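Beta-1,3-glucosyltransferase (Paecilomyces sp. J18, PDB 5JVV) belongs to the beta-1,3-glucosyltransferases and is an enzyme with a beta-rich fold carrying four internal disulfides. Local coordinates at residues D146-N154 against G164-G172. Sequence-based numbering, arbitrary orientation. Where two conformers were deposited one is given.
Sequences DQTGTTTSN and GCVVQGTPG
Val167 turns CG1 away from its backbone N (chi1 180°), and this directs both of its methyls at the terminal amide of Gln147, whose stretched side chain comes to meet it. CG1 lies 3.5 Å from Gln147 NE2, and Val167 CG2 rests 3.7 Å from Thr151 OG1. The amide is fixed in rotation from both ends: NE2 donates almost in its own plane to Thr151 OG1 (2.8 Å, 162° at the hydrogen) and weakly to Gly149 O, while OE1 accepts from the backbone N of Asn225. Val167 thus packs against a polar group whose oxygen and nitrogen both have hydrogen-bond partners.

In the conformer modelled here, one of two, Ser153 places OG opposite its backbone N (chi1 170°), reaches toward the connecting loop and donates to Gly164 O, in the carbonyl plane, at 2.7 Å. The strands pair antiparallel: beyond Val167, Thr150 and Gln168 exchange two backbone bonds, whereas opposite Val166 the first strand inserts an extra residue, Thr152 and Ser153 sharing one partner in a classic beta bulge. Val166 O accepts from Thr152 N at 2.8 Å and only weakly from Ser153 N. Thr152 OG1 comes within 3.2 Å of Val166 CG1. Farther on, a water bridges Thr148 OG1 and Thr170 OG1.

The contact forms the beta hairpin of strands 150-153 and 165-168, with 150-153 the outer partner. On its other edge 165-168 pairs with strand 130-134 through Cys165 with Leu133 and Val167 with Met131; the Cys156-Cys165 disulfide ties in the connecting loop, and Phe226 of strand 224-226 packs against Cys165 and Val167.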
ATOM      1  N   ASP A 146      -9.197 -16.508 -13.416  1.00 22.06           N
ATOM      2  CA  ASP A 146      -7.984 -16.051 -14.101  1.00 21.99           C
ATOM      3  C   ASP A 146      -7.216 -15.170 -13.125  1.00 16.50           C
ATOM      4  O   ASP A 146      -6.916 -14.003 -13.398  1.00 16.32           O
ATOM      5  CB  ASP A 146      -8.287 -15.303 -15.412  1.00 23.84           C
ATOM      6  CG  ASP A 146      -7.018 -14.907 -16.169  1.00 31.02           C
ATOM      7  OD1 ASP A 146      -5.975 -15.577 -15.991  1.00 30.15           O
ATOM      8  OD2 ASP A 146      -7.055 -13.915 -16.935  1.00 30.42           O
ATOM      9  N   GLN A 147      -6.888 -15.751 -11.975  1.00 14.65           N
ATOM     10  CA  GLN A 147      -6.322 -14.997 -10.870  1.00 13.32           C
ATOM     11  C   GLN A 147      -5.743 -15.972  -9.850  1.00 13.89           C
ATOM     12  O   GLN A 147      -6.371 -16.984  -9.540  1.00 17.36           O
ATOM     13  CB  GLN A 147      -7.425 -14.114 -10.272  1.00 21.96           C
ATOM     14  CG  GLN A 147      -7.423 -13.932  -8.774  1.00 22.79           C
ATOM     15  CD  GLN A 147      -8.617 -13.112  -8.307  1.00 16.74           C
ATOM     16  OE1 GLN A 147      -8.857 -12.004  -8.802  1.00 14.24           O
ATOM     17  NE2 GLN A 147      -9.382 -13.655  -7.357  1.00 13.09           N
ATOM     18  N   THR A 148      -4.536 -15.704  -9.362  1.00 14.10           N
ATOM     19  CA  THR A 148      -3.913 -16.610  -8.386  1.00 13.89           C
ATOM     20  C   THR A 148      -4.371 -16.325  -6.964  1.00 16.00           C
ATOM     21  O   THR A 148      -4.377 -17.223  -6.119  1.00 17.61           O
ATOM     22  CB  THR A 148      -2.370 -16.604  -8.446  1.00 16.88           C
ATOM     23  OG1 THR A 148      -1.868 -15.291  -8.152  1.00 16.58           O
ATOM     24  CG2 THR A 148      -1.898 -17.048  -9.814  1.00 17.16           C
ATOM     25  N   GLY A 149      -4.737 -15.074  -6.694  1.00 13.20           N
ATOM     26  CA  GLY A 149      -5.275 -14.711  -5.394  1.00 13.36           C
ATOM     27  C   GLY A 149      -6.673 -15.264  -5.187  1.00 14.83           C
ATOM     28  O   GLY A 149      -7.261 -15.864  -6.087  1.00 14.37           O
ATOM     29  N   THR A 150      -7.208 -15.065  -3.989  1.00 13.02           N
ATOM     30  CA  THR A 150      -8.537 -15.575  -3.667  1.00 15.58           C
ATOM     31  C   THR A 150      -9.475 -14.419  -3.372  1.00 13.83           C
ATOM     32  O   THR A 150      -9.217 -13.619  -2.471  1.00 13.52           O
ATOM     33  CB  THR A 150      -8.487 -16.514  -2.444  1.00 16.25           C
ATOM     34  OG1 THR A 150      -7.594 -17.604  -2.709  1.00 17.15           O
ATOM     35  CG2 THR A 150      -9.873 -17.078  -2.145  1.00 18.27           C
ATOM     36  N   THR A 151     -10.566 -14.321  -4.128  1.00 15.26           N
ATOM     37  CA  THR A 151     -11.545 -13.262  -3.884  1.00 13.20           C
ATOM     38  C   THR A 151     -12.322 -13.557  -2.605  1.00 13.88           C
ATOM     39  O   THR A 151     -12.890 -14.648  -2.459  1.00 16.34           O
ATOM     40  CB  THR A 151     -12.543 -13.137  -5.043  1.00 12.85           C
ATOM     41  OG1 THR A 151     -11.840 -12.801  -6.250  1.00 14.54           O
ATOM     42  CG2 THR A 151     -13.573 -12.061  -4.726  1.00 14.31           C
ATOM     43  N   THR A 152     -12.317 -12.607  -1.668  1.00 14.23           N
ATOM     44  CA  THR A 152     -13.063 -12.771  -0.416  1.00 13.85           C
ATOM     45  C   THR A 152     -14.307 -11.888  -0.349  1.00 16.60           C
ATOM     46  O   THR A 152     -15.182 -12.103   0.481  1.00 16.57           O
ATOM     47  CB  THR A 152     -12.171 -12.541   0.824  1.00 19.84           C
ATOM     48  OG1 THR A 152     -11.596 -11.236   0.765  1.00 18.19           O
ATOM     49  CG2 THR A 152     -11.056 -13.564   0.873  1.00 19.39           C
ATOM     50  N   SER A 153     -14.373 -10.885  -1.217  1.00 14.36           N
ATOM     51  CA  SER A 153     -15.555 -10.041  -1.356  0.59 14.95           C
ATOM     52  C   SER A 153     -15.632  -9.592  -2.806  1.00 17.20           C
ATOM     53  O   SER A 153     -14.663  -9.028  -3.319  1.00 14.77           O
ATOM     54  CB  SER A 153     -15.451  -8.826  -0.430  0.59 18.99           C
ATOM     55  OG  SER A 153     -16.465  -7.880  -0.716  0.59 20.26           O
ATOM     56  N   ASN A 154     -16.760  -9.834  -3.470  1.00 13.64           N
ATOM     57  CA  ASN A 154     -16.838  -9.539  -4.901  1.00 11.83           C
ATOM     58  C   ASN A 154     -17.550  -8.257  -5.347  1.00 12.30           C
ATOM     59  O   ASN A 154     -17.563  -7.958  -6.531  1.00 13.77           O
ATOM     60  CB  ASN A 154     -17.375 -10.742  -5.691  1.00 19.13           C
ATOM     61  CG  ASN A 154     -18.807 -11.086  -5.343  1.00 22.68           C
ATOM     62  OD1 ASN A 154     -19.482 -10.350  -4.625  1.00 24.42           O
ATOM     63  ND2 ASN A 154     -19.274 -12.219  -5.846  1.00 28.00           N
ATOM     64  N   GLY A 164     -15.710  -3.185   0.017  1.00 18.25           N
ATOM     65  CA  GLY A 164     -15.189  -3.119  -1.339  1.00 15.73           C
ATOM     66  C   GLY A 164     -14.959  -4.526  -1.854  1.00 12.76           C
ATOM     67  O   GLY A 164     -15.347  -5.496  -1.201  1.00 15.60           O
ATOM     68  N   CYS A 165     -14.359  -4.659  -3.038  1.00 10.72           N
ATOM     69  CA  CYS A 165     -14.031  -5.978  -3.556  1.00 10.72           C
ATOM     70  C   CYS A 165     -12.588  -6.317  -3.215  1.00 13.82           C
ATOM     71  O   CYS A 165     -11.661  -5.565  -3.533  1.00 13.24           O
ATOM     72  CB  CYS A 165     -14.306  -6.086  -5.062  1.00 12.11           C
ATOM     73  SG  CYS A 165     -13.557  -4.783  -6.061  1.00 12.85           S
ATOM     74  N   VAL A 166     -12.416  -7.450  -2.547  1.00 11.76           N
ATOM     75  CA  VAL A 166     -11.159  -7.790  -1.900  1.00 11.48           C
ATOM     76  C   VAL A 166     -10.639  -9.102  -2.451  1.00 10.22           C
ATOM     77  O   VAL A 166     -11.385 -10.079  -2.540  1.00 10.81           O
ATOM     78  CB  VAL A 166     -11.373  -7.958  -0.386  1.00 15.48           C
ATOM     79  CG1 VAL A 166     -10.095  -8.429   0.281  1.00 14.97           C
ATOM     80  CG2 VAL A 166     -11.892  -6.656   0.233  1.00 14.84           C
ATOM     81  N   VAL A 167      -9.362  -9.120  -2.832  1.00 12.37           N
ATOM     82  CA  VAL A 167      -8.690 -10.350  -3.239  1.00 10.19           C
ATOM     83  C   VAL A 167      -7.470 -10.559  -2.340  1.00 12.55           C
ATOM     84  O   VAL A 167      -6.605  -9.675  -2.216  1.00 12.18           O
ATOM     85  CB  VAL A 167      -8.244 -10.305  -4.723  1.00 12.34           C
ATOM     86  CG1 VAL A 167      -7.537 -11.606  -5.130  1.00 11.28           C
ATOM     87  CG2 VAL A 167      -9.436 -10.049  -5.632  1.00 12.87           C
ATOM     88  N   GLN A 168      -7.411 -11.716  -1.688  1.00 12.72           N
ATOM     89  CA  GLN A 168      -6.270 -12.047  -0.837  1.00 13.77           C
ATOM     90  C   GLN A 168      -5.112 -12.577  -1.673  1.00 14.49           C
ATOM     91  O   GLN A 168      -5.283 -13.488  -2.488  1.00 13.83           O
ATOM     92  CB  GLN A 168      -6.676 -13.090   0.211  1.00 17.44           C
ATOM     93  CG  GLN A 168      -5.493 -13.619   1.027  1.00 25.56           C
ATOM     94  CD  GLN A 168      -5.893 -14.658   2.060  1.00 35.20           C
ATOM     95  OE1 GLN A 168      -6.290 -15.773   1.715  1.00 40.71           O
ATOM     96  NE2 GLN A 168      -5.778 -14.299   3.335  1.00 31.17           N
ATOM     97  N   GLY A 169      -3.925 -12.009  -1.466  1.00 12.48           N
ATOM     98  CA  GLY A 169      -2.733 -12.432  -2.179  1.00 13.28           C
ATOM     99  C   GLY A 169      -2.176 -13.749  -1.668  1.00 12.67           C
ATOM    100  O   GLY A 169      -2.646 -14.287  -0.670  1.00 15.66           O
ATOM    101  N   THR A 170      -1.159 -14.260  -2.355  1.00 16.62           N
ATOM    102  CA  THR A 170      -0.572 -15.552  -2.026  1.00 17.98           C
ATOM    103  C   THR A 170       0.511 -15.414  -0.942  1.00 18.98           C
ATOM    104  O   THR A 170       0.897 -14.294  -0.590  1.00 17.55           O
ATOM    105  CB  THR A 170      -0.026 -16.208  -3.301  1.00 19.99           C
ATOM    106  OG1 THR A 170       0.722 -15.239  -4.046  1.00 22.87           O
ATOM    107  CG2 THR A 170      -1.171 -16.721  -4.167  1.00 22.20           C
ATOM    108  N   PRO A 171       0.980 -16.543  -0.376  1.00 20.17           N
ATOM    109  CA  PRO A 171       2.050 -16.454   0.628  1.00 18.33           C
ATOM    110  C   PRO A 171       3.286 -15.686   0.165  1.00 20.00           C
ATOM    111  O   PRO A 171       3.727 -15.823  -0.981  1.00 21.39           O
ATOM    112  CB  PRO A 171       2.414 -17.918   0.868  1.00 20.74           C
ATOM    113  CG  PRO A 171       1.133 -18.642   0.662  1.00 25.07           C
ATOM    114  CD  PRO A 171       0.389 -17.896  -0.417  1.00 26.57           C
ATOM    115  N   GLY A 172       3.842 -14.885   1.068  1.00 17.83           N
ATOM    116  CA  GLY A 172       5.041 -14.127   0.778  1.00 16.22           C
ATOM    117  C   GLY A 172       4.771 -12.764   0.169  1.00 12.74           C
ATOM    118  O   GLY A 172       5.706 -12.027  -0.146  1.00 15.48           O
TER
HETATM  119  O   HOH W   1       0.680 -15.298  -6.704  1.00 27.39           O